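Long-range contacts in putative oxidoreductase (Gluconobacter oxydans, PDB 3WJ7), which probably acts as a nicotinamide-dependent oxidoreductase of the short-chain dehydrogenase/reductase (SDR) family and may act on aldehydes: residues 40-45 / 54-59; 185-190 / 218-223; 209-214 / 267-272; 239-244 / 306-311. All blocks are in the same frame, centred on the assembly; numbering follows the deposited sequence.

Contact 1 of 4, residues 40-45 / 54-59; sequences LRLLVR and AELNAE
R41 and E59 face each other as partners in a parallel beta bridge, where strand 39-44 of the Rossmann-type sheet takes on strand 59-62 as its neighbour; the chain between residues 45 and 54 makes this crossover without any helix. The backbone part of the contact is two hydrogen bonds that bracket R41: E59 N gives to L40 O at 3.0 Å, and L42 N gives to E59 O at 2.7 Å. The side chains of R41 and E59 leave the same face of the sheet and meet as a salt bridge. R41 CG lies anti to the backbone N (chi1 180°), and a bend at chi3 (-57°) places NE. The guanidinium meets the carboxylate side-on: NE (3.0 Å) and NH2 (2.9 Å) of R41 both grip the single atom OE1 of E59, which lies in the guanidinium plane; the two flat groups are only 29° from coplanar. NH1 of R41 is taken by the carbonyl oxygens of K76 and A74, so the arginine also ties this edge to helix 71-75 and the loop after it. The apolar part lies on the other face, towards helix 24-35. There L56 packs on A30 and E34, and L40 on L33, with L40 CB 4.3 Å from A58 CB. L42 and L56 cross at about a right angle, and CD1 of L42 touches both L56 CD1 and A58 CB, each at 3.7 Å.

Contact 2 of 4, residues 185-190 / 218-223; sequences VGPRDI and VHVDDV
The end of a parallel strand pair and the start of a helix come together where V185 meets V218, H219 and V220. V185 N gives to V218 O at 3.0 Å and V185 O accepts from V220 N at 2.9 Å, so V185 is bonded on both sides of its bridge partner H219. The second bond already uses the first residue of helix 220-233. Strands 176-185 and 214-219 are parallel neighbours in the Rossmann-type sheet. H219 is the N-cap of the helix. Its CG is anti to the backbone N (chi1 -159°); ND1 accepts from D221 N at 3.0 Å, the donor lying in the ring plane. NE2 is bonded to OD2 of D330 on helix 324-337, consistent with a proton on NE2, and these two bonds fix the ring's rotation. Over one face of that ring sits V185 O, 4.1 Å above the plane and displaced to the rim. G186 takes backbone angles that call for glycine, and beyond it P187 lies at about a right angle to the histidine, its CD 3.7 Å from H219 CE1. The same CD of P187 is 4.4 Å from V220 CG1.

Contact 3 of 4, residues 209-214 / 267-272; sequences AYVETG and VKLKQS
Over one face of the Y210 ring lies K268: its CA stands 4.1 Å above the plane, offset to the rim, and its aliphatic chain runs on past the phenol end, with CG 3.5 Å from Y210 CZ. V267 O approaches the same ring obliquely. F253 stacks edge-to-face with the tyrosine, and W283 of the second subunit also packs on it. The E212 carboxylate is the next flat group. CG of E212 is anti to the backbone N and chi2 (56°) bends CD back; OE1 accepts from the backbone N of G250, at the start of helix 249-259, and OE2 faces K268, whose NZ is 4.0 Å away, a long ion pair. The Q271 amide brings OE1 to 3.3 Å from E212 O, two acceptors that do not bond; its NE2 gives instead to G287 O of the second subunit. The two backbones run parallel. L269 N gives a nearly straight bond to Y210 O (2.9 Å, 172°), E212 N gives to L269 O at 3.0 Å, and the bond from Y210 N to V267 O is weak. On the face away from the tyrosine, A209 CB lies 3.8 Å from V267 CB and V211 CG2 lies 4.2 Å from L269 CD1, while V211 also packs on G287 of the second subunit. Strands 209-211 and 267-269 thus form a small two-stranded parallel sheet apart from the Rossmann sheet, as in the C-terminal substrate-binding region of extended SDR proteins, here set against the subunit interface.

Contact 4 of 4, residues 239-244 / 306-311; sequences KYILGG and MFFSSD
I241 points at the loop 308-310 and meets it with every carbon of its side chain beyond CA. CB lies 3.6 Å from the carbonyl oxygen S309 O. At the branch, CG2, anti to the backbone N, comes to 3.5 Å from that oxygen and also rests 4.1 Å from F308 CB and near S310 OG. The other arm passes CG1 and ends at CD1, 3.4 Å from S309 O and oblique to the F308 ring. L130 packs on I241, and V127 and L132 pack on F308. The polar link lies two residues further on: G243 N gives to S310 OG at 2.9 Å with an N-H...O angle of 133°, while G243 O is bonded to the hydroxyl of Y319. S310 is the N-cap residue of helix 311-317, yet its side chain makes no capping bond; the preceding serine acts near this helix end instead, S309 OG accepting from D311 N at 3.2 Å in an ST turn. The chemistry implies a division of labour: the I241 side chain packs round the S309 carbonyl oxygen and touches F308 through CG2, and one buried serine oxygen takes the G243 N-H where strand 239-248 of the Rossmann-type sheet is interrupted after L242.

In the fold
Contacts 2 and 4 are buried near the middle of the chain, whereas contacts 1 and 3 are only partly buried and lie on opposite sides of its centre. Contacts 1, 2 and 4 all reach the main sheet: contact 1 at its 59-62 strand, contacts 2 and 4 on adjacent strands, where V218 packs against G243 and G244. Contact 3 builds a separate small sheet at the subunit interface, tied to contact 4 by a probable hydrogen bond from M306 N to G214 O. Charged pairs mark the two outer contacts. Of the buried two, contact 2 relies on backbone-to-backbone bonds and a histidine cap, contact 4 on one backbone N-H given to a serine oxygen and on isoleucine packing.

Contact 1 of 4, residues 40-45 / 54-59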
loop_
_atom_site.group_PDB
_atom_site.type_symbol
_atom_site.label_atom_id
_atom_site.label_comp_id
_atom_site.label_asym_id
_atom_site.label_seq_id
_atom_site.Cartn_x
_atom_site.Cartn_y
_atom_site.Cartn_z
ATOM N N LEU A 40 17.239 33.474 8.657
ATOM C CA LEU A 40 16.548 32.324 8.096
ATOM C C LEU A 40 16.869 31.965 6.636
ATOM O O LEU A 40 17.072 32.822 5.771
ATOM C CB LEU A 40 15.052 32.487 8.293
ATOM C CG LEU A 40 14.484 32.528 9.721
ATOM C CD1 LEU A 40 12.971 32.609 9.634
ATOM C CD2 LEU A 40 14.854 31.314 10.568
ATOM N N ARG A 41 16.960 30.667 6.390
ATOM C CA ARG A 41 16.871 30.122 5.046
ATOM C C ARG A 41 15.712 29.080 5.056
ATOM O O ARG A 41 15.574 28.279 5.973
ATOM C CB ARG A 41 18.218 29.517 4.605
ATOM C CG ARG A 41 18.204 28.904 3.188
ATOM C CD ARG A 41 19.557 28.307 2.762
ATOM N NE ARG A 41 20.608 29.304 2.840
ATOM C CZ ARG A 41 21.895 29.069 3.030
ATOM N NH1 ARG A 41 22.361 27.832 3.177
ATOM N NH2 ARG A 41 22.725 30.103 3.111
ATOM N N LEU A 42 14.862 29.092 4.053
ATOM C CA LEU A 42 13.680 28.243 4.105
ATOM C C LEU A 42 13.779 27.252 2.964
ATOM O O LEU A 42 13.871 27.658 1.829
ATOM C CB LEU A 42 12.413 29.101 4.005
ATOM C CG LEU A 42 12.281 30.230 5.054
ATOM C CD1 LEU A 42 11.003 31.022 4.892
ATOM C CD2 LEU A 42 12.409 29.777 6.499
ATOM N N LEU A 43 13.820 25.960 3.247
ATOM C CA LEU A 43 13.820 24.996 2.167
ATOM C C LEU A 43 12.380 24.858 1.711
ATOM O O LEU A 43 11.481 24.730 2.541
ATOM C CB LEU A 43 14.370 23.646 2.612
ATOM C CG LEU A 43 14.512 22.580 1.527
ATOM C CD1 LEU A 43 15.791 22.746 0.694
ATOM C CD2 LEU A 43 14.457 21.181 2.140
ATOM N N VAL A 44 12.173 24.950 0.402
ATOM C CA VAL A 44 10.860 24.737 -0.225
ATOM C C VAL A 44 10.984 23.800 -1.433
ATOM O O VAL A 44 12.079 23.677 -2.020
ATOM C CB VAL A 44 10.276 26.052 -0.749
ATOM C CG1 VAL A 44 9.995 27.020 0.398
ATOM C CG2 VAL A 44 11.221 26.657 -1.789
ATOM N N ARG A 45 9.864 23.159 -1.786
ATOM C CA ARG A 45 9.768 22.261 -2.950
ATOM C C ARG A 45 9.673 23.007 -4.302
ATOM O O ARG A 45 9.148 24.128 -4.355
ATOM C CB ARG A 45 8.569 21.320 -2.793
ATOM C CG ARG A 45 8.900 19.928 -2.255
ATOM C CD ARG A 45 7.731 18.956 -2.479
ATOM N NE ARG A 45 7.844 17.694 -1.731
ATOM C CZ ARG A 45 7.443 17.510 -0.466
ATOM N NH1 ARG A 45 6.898 18.508 0.230
ATOM N NH2 ARG A 45 7.596 16.321 0.114
ATOM N N ALA A 54 6.095 35.176 2.208
ATOM C CA ALA A 54 6.700 36.461 1.802
ATOM C C ALA A 54 6.853 37.437 2.976
ATOM O O ALA A 54 7.778 38.241 3.000
ATOM C CB ALA A 54 5.946 37.089 0.639
ATOM N N GLU A 55 5.956 37.319 3.955
ATOM C CA GLU A 55 6.091 37.920 5.296
ATOM C C GLU A 55 7.495 37.906 5.909
ATOM O O GLU A 55 7.858 38.813 6.647
ATOM C CB GLU A 55 5.157 37.208 6.275
ATOM C CG GLU A 55 4.063 38.082 6.850
ATOM C CD GLU A 55 3.217 37.334 7.855
ATOM O OE1 GLU A 55 3.740 36.393 8.503
ATOM O OE2 GLU A 55 2.028 37.690 7.994
ATOM N N LEU A 56 8.264 36.864 5.626
ATOM C CA LEU A 56 9.583 36.691 6.225
ATOM C C LEU A 56 10.670 37.113 5.251
ATOM O O LEU A 56 10.728 36.629 4.126
ATOM C CB LEU A 56 9.794 35.228 6.621
ATOM C CG LEU A 56 8.687 34.500 7.392
ATOM C CD1 LEU A 56 8.722 33.008 7.101
ATOM C CD2 LEU A 56 8.796 34.768 8.883
ATOM N N ASN A 57 11.518 38.039 5.668
ATOM C CA ASN A 57 12.722 38.296 4.905
ATOM C C ASN A 57 13.553 37.054 5.154
ATOM O O ASN A 57 13.937 36.760 6.292
ATOM C CB ASN A 57 13.431 39.618 5.298
ATOM C CG ASN A 57 13.759 39.716 6.788
ATOM O OD1 ASN A 57 12.885 39.599 7.647
ATOM N ND2 ASN A 57 15.030 39.960 7.093
ATOM N N ALA A 58 13.743 36.276 4.095
ATOM C CA ALA A 58 14.364 34.970 4.234
ATOM C C ALA A 58 15.041 34.505 2.954
ATOM O O ALA A 58 14.499 34.659 1.846
ATOM C CB ALA A 58 13.327 33.953 4.690
ATOM N N GLU A 59 16.229 33.933 3.095
ATOM C CA GLU A 59 16.795 33.224 1.960
ATOM C C GLU A 59 15.891 32.012 1.641
ATOM O O GLU A 59 15.362 31.316 2.539
ATOM C CB GLU A 59 18.229 32.786 2.213
ATOM C CG GLU A 59 19.248 33.911 2.253
ATOM C CD GLU A 59 20.519 33.497 2.990
ATOM O OE1 GLU A 59 20.871 32.281 2.939
ATOM O OE2 GLU A 59 21.157 34.380 3.629
#

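Contact 2 of 4, residues 185-190 / 218-223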
loop_
_atom_site.group_PDB
_atom_site.type_symbol
_atom_site.label_atom_id
_atom_site.label_comp_id
_atom_site.label_asym_id
_atom_site.label_seq_id
_atom_site.Cartn_x
_atom_site.Cartn_y
_atom_site.Cartn_z
ATOM N N VAL A 185 -3.846 23.598 17.076
ATOM C CA VAL A 185 -4.988 24.325 16.593
ATOM C C VAL A 185 -4.606 25.779 16.736
ATOM O O VAL A 185 -3.794 26.135 17.595
ATOM C CB VAL A 185 -6.209 23.995 17.462
ATOM C CG1 VAL A 185 -7.374 24.901 17.202
ATOM C CG2 VAL A 185 -6.594 22.552 17.253
ATOM N N GLY A 186 -5.150 26.622 15.877
ATOM C CA GLY A 186 -4.951 28.050 16.012
ATOM C C GLY A 186 -5.251 28.825 14.761
ATOM O O GLY A 186 -5.914 28.304 13.842
ATOM N N PRO A 187 -4.771 30.069 14.706
ATOM C CA PRO A 187 -5.067 30.895 13.540
ATOM C C PRO A 187 -4.196 30.493 12.374
ATOM O O PRO A 187 -3.224 29.764 12.556
ATOM C CB PRO A 187 -4.751 32.320 14.025
ATOM C CG PRO A 187 -3.759 32.142 15.110
ATOM C CD PRO A 187 -4.138 30.840 15.782
ATOM N N ARG A 188 -4.560 30.940 11.178
ATOM C CA ARG A 188 -3.786 30.664 9.960
ATOM C C ARG A 188 -3.825 29.196 9.544
ATOM O O ARG A 188 -2.838 28.660 9.043
ATOM C CB ARG A 188 -2.338 31.073 10.124
ATOM C CG ARG A 188 -2.115 32.533 10.279
ATOM C CD ARG A 188 -0.951 32.807 9.385
ATOM N NE ARG A 188 -0.379 34.109 9.665
ATOM C CZ ARG A 188 0.378 34.772 8.802
ATOM N NH1 ARG A 188 0.641 34.246 7.602
ATOM N NH2 ARG A 188 0.862 35.955 9.146
ATOM N N ASP A 189 -4.966 28.555 9.727
ATOM C CA ASP A 189 -5.067 27.173 9.383
ATOM C C ASP A 189 -5.647 27.096 7.974
ATOM O O ASP A 189 -6.829 26.832 7.770
ATOM C CB ASP A 189 -5.867 26.396 10.415
ATOM C CG ASP A 189 -5.657 24.919 10.281
ATOM O OD1 ASP A 189 -4.906 24.547 9.343
ATOM O OD2 ASP A 189 -6.229 24.133 11.086
ATOM N N ILE A 190 -4.747 27.312 7.023
ATOM C CA ILE A 190 -5.046 27.677 5.654
ATOM C C ILE A 190 -5.641 26.532 4.838
ATOM O O ILE A 190 -6.649 26.707 4.162
ATOM C CB ILE A 190 -3.761 28.249 5.039
ATOM C CG1 ILE A 190 -3.563 29.674 5.600
ATOM C CG2 ILE A 190 -3.771 28.139 3.514
ATOM C CD1 ILE A 190 -2.167 30.236 5.491
ATOM N N VAL A 218 -3.226 21.871 21.429
ATOM C CA VAL A 218 -2.149 22.746 21.774
ATOM C C VAL A 218 -2.146 23.876 20.810
ATOM O O VAL A 218 -2.301 23.667 19.619
ATOM C CB VAL A 218 -0.781 22.036 21.687
ATOM C CG1 VAL A 218 -0.536 21.446 20.286
ATOM C CG2 VAL A 218 0.317 22.990 22.101
ATOM N N HIS A 219 -1.982 25.087 21.324
ATOM C CA HIS A 219 -1.943 26.241 20.461
ATOM C C HIS A 219 -0.735 26.079 19.544
ATOM O O HIS A 219 0.339 25.710 20.001
ATOM C CB HIS A 219 -1.846 27.535 21.278
ATOM C CG HIS A 219 -2.297 28.739 20.527
ATOM N ND1 HIS A 219 -1.620 29.217 19.422
ATOM C CD2 HIS A 219 -3.382 29.532 20.684
ATOM C CE1 HIS A 219 -2.283 30.248 18.920
ATOM N NE2 HIS A 219 -3.349 30.464 19.672
ATOM N N VAL A 220 -0.939 26.330 18.257
ATOM C CA VAL A 220 0.108 26.272 17.246
ATOM C C VAL A 220 1.278 27.184 17.598
ATOM O O VAL A 220 2.445 26.833 17.367
ATOM C CB VAL A 220 -0.445 26.593 15.829
ATOM C CG1 VAL A 220 -0.708 28.078 15.661
ATOM C CG2 VAL A 220 0.521 26.155 14.746
ATOM N N ASP A 221 0.975 28.344 18.175
ATOM C CA ASP A 221 2.036 29.309 18.582
ATOM C C ASP A 221 2.818 28.812 19.790
ATOM O O ASP A 221 3.949 29.198 20.013
ATOM C CB ASP A 221 1.449 30.700 18.809
ATOM C CG ASP A 221 1.025 31.376 17.485
ATOM O OD1 ASP A 221 1.712 31.141 16.482
ATOM O OD2 ASP A 221 0.021 32.133 17.434
ATOM N N ASP A 222 2.215 27.917 20.547
ATOM C CA ASP A 222 2.889 27.339 21.673
ATOM C C ASP A 222 3.793 26.239 21.232
ATOM O O ASP A 222 4.865 26.108 21.802
ATOM C CB ASP A 222 1.903 26.848 22.717
ATOM C CG ASP A 222 1.285 27.980 23.464
ATOM O OD1 ASP A 222 1.933 29.043 23.549
ATOM O OD2 ASP A 222 0.140 27.849 23.922
ATOM N N VAL A 223 3.371 25.460 20.228
ATOM C CA VAL A 223 4.258 24.513 19.586
ATOM C C VAL A 223 5.496 25.242 19.084
ATOM O O VAL A 223 6.639 24.799 19.308
ATOM C CB VAL A 223 3.571 23.869 18.371
ATOM C CG1 VAL A 223 4.557 23.061 17.525
ATOM C CG2 VAL A 223 2.421 23.006 18.840
#

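Contact 3 of 4, residues 209-214 / 267-272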
loop_
_atom_site.group_PDB
_atom_site.type_symbol
_atom_site.label_atom_id
_atom_site.label_comp_id
_atom_site.label_asym_id
_atom_site.label_seq_id
_atom_site.Cartn_x
_atom_site.Cartn_y
_atom_site.Cartn_z
ATOM N N ALA A 209 -22.789 14.260 13.416
ATOM C CA ALA A 209 -22.341 13.085 14.162
ATOM C C ALA A 209 -20.836 13.091 14.276
ATOM O O ALA A 209 -20.138 13.834 13.553
ATOM C CB ALA A 209 -22.809 11.795 13.496
ATOM N N TYR A 210 -20.351 12.274 15.207
ATOM C CA TYR A 210 -18.939 12.141 15.471
ATOM C C TYR A 210 -18.746 10.966 16.394
ATOM O O TYR A 210 -19.669 10.573 17.102
ATOM C CB TYR A 210 -18.352 13.420 16.106
ATOM C CG TYR A 210 -18.729 13.689 17.537
ATOM C CD1 TYR A 210 -17.899 13.295 18.585
ATOM C CD2 TYR A 210 -19.895 14.360 17.851
ATOM C CE1 TYR A 210 -18.251 13.525 19.917
ATOM C CE2 TYR A 210 -20.254 14.618 19.176
ATOM C CZ TYR A 210 -19.431 14.209 20.201
ATOM O OH TYR A 210 -19.795 14.465 21.509
ATOM N N VAL A 211 -17.531 10.438 16.395
ATOM C CA VAL A 211 -17.136 9.304 17.216
ATOM C C VAL A 211 -16.276 9.851 18.331
ATOM O O VAL A 211 -15.311 10.580 18.072
ATOM C CB VAL A 211 -16.348 8.265 16.380
ATOM C CG1 VAL A 211 -15.945 7.089 17.240
ATOM C CG2 VAL A 211 -17.168 7.807 15.168
ATOM N N GLU A 212 -16.651 9.524 19.564
ATOM C CA GLU A 212 -16.012 10.045 20.763
ATOM C C GLU A 212 -14.571 9.560 20.798
ATOM O O GLU A 212 -14.248 8.447 20.379
ATOM C CB GLU A 212 -16.774 9.579 22.026
ATOM C CG GLU A 212 -16.304 10.119 23.393
ATOM C CD GLU A 212 -16.273 11.673 23.514
ATOM O OE1 GLU A 212 -15.547 12.353 22.759
ATOM O OE2 GLU A 212 -16.949 12.242 24.394
ATOM N N THR A 213 -13.698 10.433 21.269
ATOM C CA THR A 213 -12.357 10.042 21.674
ATOM C C THR A 213 -11.608 11.168 22.378
ATOM O O THR A 213 -12.146 12.268 22.543
ATOM C CB THR A 213 -11.508 9.470 20.521
ATOM O OG1 THR A 213 -10.382 8.797 21.106
ATOM C CG2 THR A 213 -11.056 10.543 19.532
ATOM N N GLY A 214 -10.381 10.866 22.795
ATOM C CA GLY A 214 -9.580 11.783 23.585
ATOM C C GLY A 214 -8.382 12.229 22.800
ATOM O O GLY A 214 -7.735 11.422 22.139
ATOM N N VAL A 267 -25.450 13.892 17.752
ATOM C CA VAL A 267 -25.169 12.464 17.707
ATOM C C VAL A 267 -23.746 12.109 18.143
ATOM O O VAL A 267 -22.765 12.443 17.474
ATOM C CB VAL A 267 -25.383 11.963 16.271
ATOM C CG1 VAL A 267 -25.470 10.440 16.214
ATOM C CG2 VAL A 267 -26.627 12.613 15.689
ATOM N N LYS A 268 -23.630 11.423 19.268
ATOM C CA LYS A 268 -22.322 11.045 19.737
ATOM C C LYS A 268 -22.172 9.522 19.746
ATOM O O LYS A 268 -22.797 8.834 20.545
ATOM C CB LYS A 268 -22.037 11.637 21.113
ATOM C CG LYS A 268 -20.667 11.232 21.646
ATOM C CD LYS A 268 -20.721 10.657 23.050
ATOM C CE LYS A 268 -20.528 11.747 24.091
ATOM N NZ LYS A 268 -20.627 11.147 25.445
ATOM N N LEU A 269 -21.325 8.998 18.878
ATOM C CA LEU A 269 -21.120 7.561 18.804
ATOM C C LEU A 269 -20.013 7.052 19.738
ATOM O O LEU A 269 -18.857 7.433 19.569
ATOM C CB LEU A 269 -20.799 7.199 17.356
ATOM C CG LEU A 269 -21.768 7.785 16.328
ATOM C CD1 LEU A 269 -21.344 7.217 14.984
ATOM C CD2 LEU A 269 -23.219 7.440 16.654
ATOM N N LYS A 270 -20.340 6.193 20.709
ATOM C CA LYS A 270 -19.302 5.690 21.616
ATOM C C LYS A 270 -18.397 4.744 20.810
ATOM O O LYS A 270 -18.819 4.089 19.835
ATOM C CB LYS A 270 -19.875 4.951 22.815
ATOM C CG LYS A 270 -20.656 5.795 23.796
ATOM C CD LYS A 270 -21.270 4.939 24.894
ATOM C CE LYS A 270 -22.396 5.716 25.572
ATOM N NZ LYS A 270 -23.585 4.865 25.906
ATOM N N GLN A 271 -17.146 4.673 21.224
ATOM C CA GLN A 271 -16.167 3.966 20.436
ATOM C C GLN A 271 -16.436 2.478 20.547
ATOM O O GLN A 271 -16.177 1.719 19.610
ATOM C CB GLN A 271 -14.746 4.328 20.881
ATOM C CG GLN A 271 -13.737 4.331 19.739
ATOM C CD GLN A 271 -12.701 5.413 19.887
ATOM O OE1 GLN A 271 -12.387 5.837 21.002
ATOM N NE2 GLN A 271 -12.169 5.883 18.763
ATOM N N SER A 272 -17.002 2.063 21.671
ATOM C CA SER A 272 -17.324 0.660 21.839
ATOM C C SER A 272 -18.427 0.195 20.859
ATOM O O SER A 272 -18.640 -1.000 20.704
ATOM C CB SER A 272 -17.679 0.333 23.287
ATOM O OG SER A 272 -18.727 1.147 23.744
#

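Contact 4 of 4, residues 239-244 / 306-311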
loop_
_atom_site.group_PDB
_atom_site.type_symbol
_atom_site.label_atom_id
_atom_site.label_comp_id
_atom_site.label_asym_id
_atom_site.label_seq_id
_atom_site.Cartn_x
_atom_site.Cartn_y
_atom_site.Cartn_z
ATOM N N LYS A 239 13.720 13.806 23.989
ATOM C CA LYS A 239 12.430 14.167 23.394
ATOM C C LYS A 239 11.675 15.045 24.360
ATOM O O LYS A 239 11.715 14.843 25.591
ATOM C CB LYS A 239 11.499 12.949 23.249
ATOM C CG LYS A 239 11.989 11.737 22.488
ATOM C CD LYS A 239 11.196 10.557 23.040
ATOM C CE LYS A 239 11.016 9.423 22.044
ATOM N NZ LYS A 239 11.153 8.097 22.728
ATOM N N TYR A 240 10.875 15.945 23.815
ATOM C CA TYR A 240 10.004 16.735 24.674
ATOM C C TYR A 240 8.642 16.844 24.082
ATOM O O TYR A 240 8.493 17.317 22.966
ATOM C CB TYR A 240 10.586 18.143 24.882
ATOM C CG TYR A 240 12.018 18.206 25.378
ATOM C CD1 TYR A 240 13.098 18.093 24.481
ATOM C CD2 TYR A 240 12.299 18.406 26.730
ATOM C CE1 TYR A 240 14.420 18.162 24.928
ATOM C CE2 TYR A 240 13.618 18.478 27.190
ATOM C CZ TYR A 240 14.670 18.364 26.296
ATOM O OH TYR A 240 15.961 18.443 26.742
ATOM N N ILE A 241 7.638 16.378 24.813
ATOM C CA ILE A 241 6.221 16.523 24.394
ATOM C C ILE A 241 5.811 17.998 24.446
ATOM O O ILE A 241 6.063 18.671 25.429
ATOM C CB ILE A 241 5.280 15.708 25.310
ATOM C CG1 ILE A 241 5.479 14.216 25.073
ATOM C CG2 ILE A 241 3.821 16.055 25.048
ATOM C CD1 ILE A 241 5.161 13.330 26.243
ATOM N N LEU A 242 5.189 18.500 23.390
ATOM C CA LEU A 242 4.732 19.857 23.389
ATOM C C LEU A 242 3.233 19.845 23.305
ATOM O O LEU A 242 2.681 20.080 22.247
ATOM C CB LEU A 242 5.346 20.631 22.231
ATOM C CG LEU A 242 6.875 20.887 22.216
ATOM C CD1 LEU A 242 7.244 21.841 21.065
ATOM C CD2 LEU A 242 7.486 21.393 23.576
ATOM N N GLY A 243 2.561 19.553 24.424
ATOM C CA GLY A 243 1.094 19.475 24.453
ATOM C C GLY A 243 0.498 20.752 24.989
ATOM O O GLY A 243 1.233 21.654 25.373
ATOM N N GLY A 244 -0.829 20.838 25.019
ATOM C CA GLY A 244 -1.517 21.854 25.811
ATOM C C GLY A 244 -2.467 21.217 26.831
ATOM O O GLY A 244 -2.174 21.199 28.038
ATOM N N MET A 306 -5.688 9.517 23.645
ATOM C CA MET A 306 -4.430 10.125 23.274
ATOM C C MET A 306 -4.115 11.291 24.213
ATOM O O MET A 306 -4.177 12.472 23.845
ATOM C CB MET A 306 -4.473 10.561 21.814
ATOM C CG MET A 306 -4.508 9.393 20.849
ATOM S SD MET A 306 -3.812 9.926 19.276
ATOM C CE MET A 306 -1.989 9.989 19.502
ATOM N N PHE A 307 -3.775 10.940 25.439
ATOM C CA PHE A 307 -3.605 11.917 26.504
ATOM C C PHE A 307 -2.130 11.944 26.871
ATOM O O PHE A 307 -1.492 10.889 27.010
ATOM C CB PHE A 307 -4.492 11.523 27.667
ATOM C CG PHE A 307 -5.905 12.081 27.595
ATOM C CD1 PHE A 307 -6.406 12.678 26.423
ATOM C CD2 PHE A 307 -6.752 11.981 28.706
ATOM C CE1 PHE A 307 -7.700 13.187 26.370
ATOM C CE2 PHE A 307 -8.056 12.487 28.658
ATOM C CZ PHE A 307 -8.528 13.088 27.487
ATOM N N PHE A 308 -1.556 13.136 26.942
ATOM C CA PHE A 308 -0.106 13.244 27.124
ATOM C C PHE A 308 0.184 14.315 28.112
ATOM O O PHE A 308 -0.572 15.274 28.193
ATOM C CB PHE A 308 0.603 13.576 25.797
ATOM C CG PHE A 308 0.491 12.494 24.783
ATOM C CD1 PHE A 308 1.412 11.455 24.761
ATOM C CD2 PHE A 308 -0.573 12.475 23.902
ATOM C CE1 PHE A 308 1.272 10.414 23.848
ATOM C CE2 PHE A 308 -0.713 11.439 22.971
ATOM C CZ PHE A 308 0.212 10.406 22.961
ATOM N N SER A 309 1.283 14.165 28.846
ATOM C CA SER A 309 1.739 15.180 29.807
ATOM C C SER A 309 2.825 15.986 29.167
ATOM O O SER A 309 3.665 15.411 28.458
ATOM C CB SER A 309 2.358 14.496 31.025
ATOM O OG SER A 309 2.804 15.450 31.985
ATOM N N SER A 310 2.853 17.289 29.440
ATOM C CA SER A 310 3.943 18.153 28.985
ATOM C C SER A 310 4.857 18.564 30.138
ATOM O O SER A 310 5.481 19.648 30.123
ATOM C CB SER A 310 3.383 19.395 28.302
ATOM O OG SER A 310 2.489 19.032 27.277
ATOM N N ASP A 311 4.927 17.715 31.159
ATOM C CA ASP A 311 5.641 18.120 32.356
ATOM C C ASP A 311 7.163 18.209 32.154
ATOM O O ASP A 311 7.798 19.143 32.650
ATOM C CB ASP A 311 5.218 17.281 33.563
ATOM C CG ASP A 311 3.848 17.707 34.120
ATOM O OD1 ASP A 311 3.371 18.818 33.784
ATOM O OD2 ASP A 311 3.243 16.932 34.890
#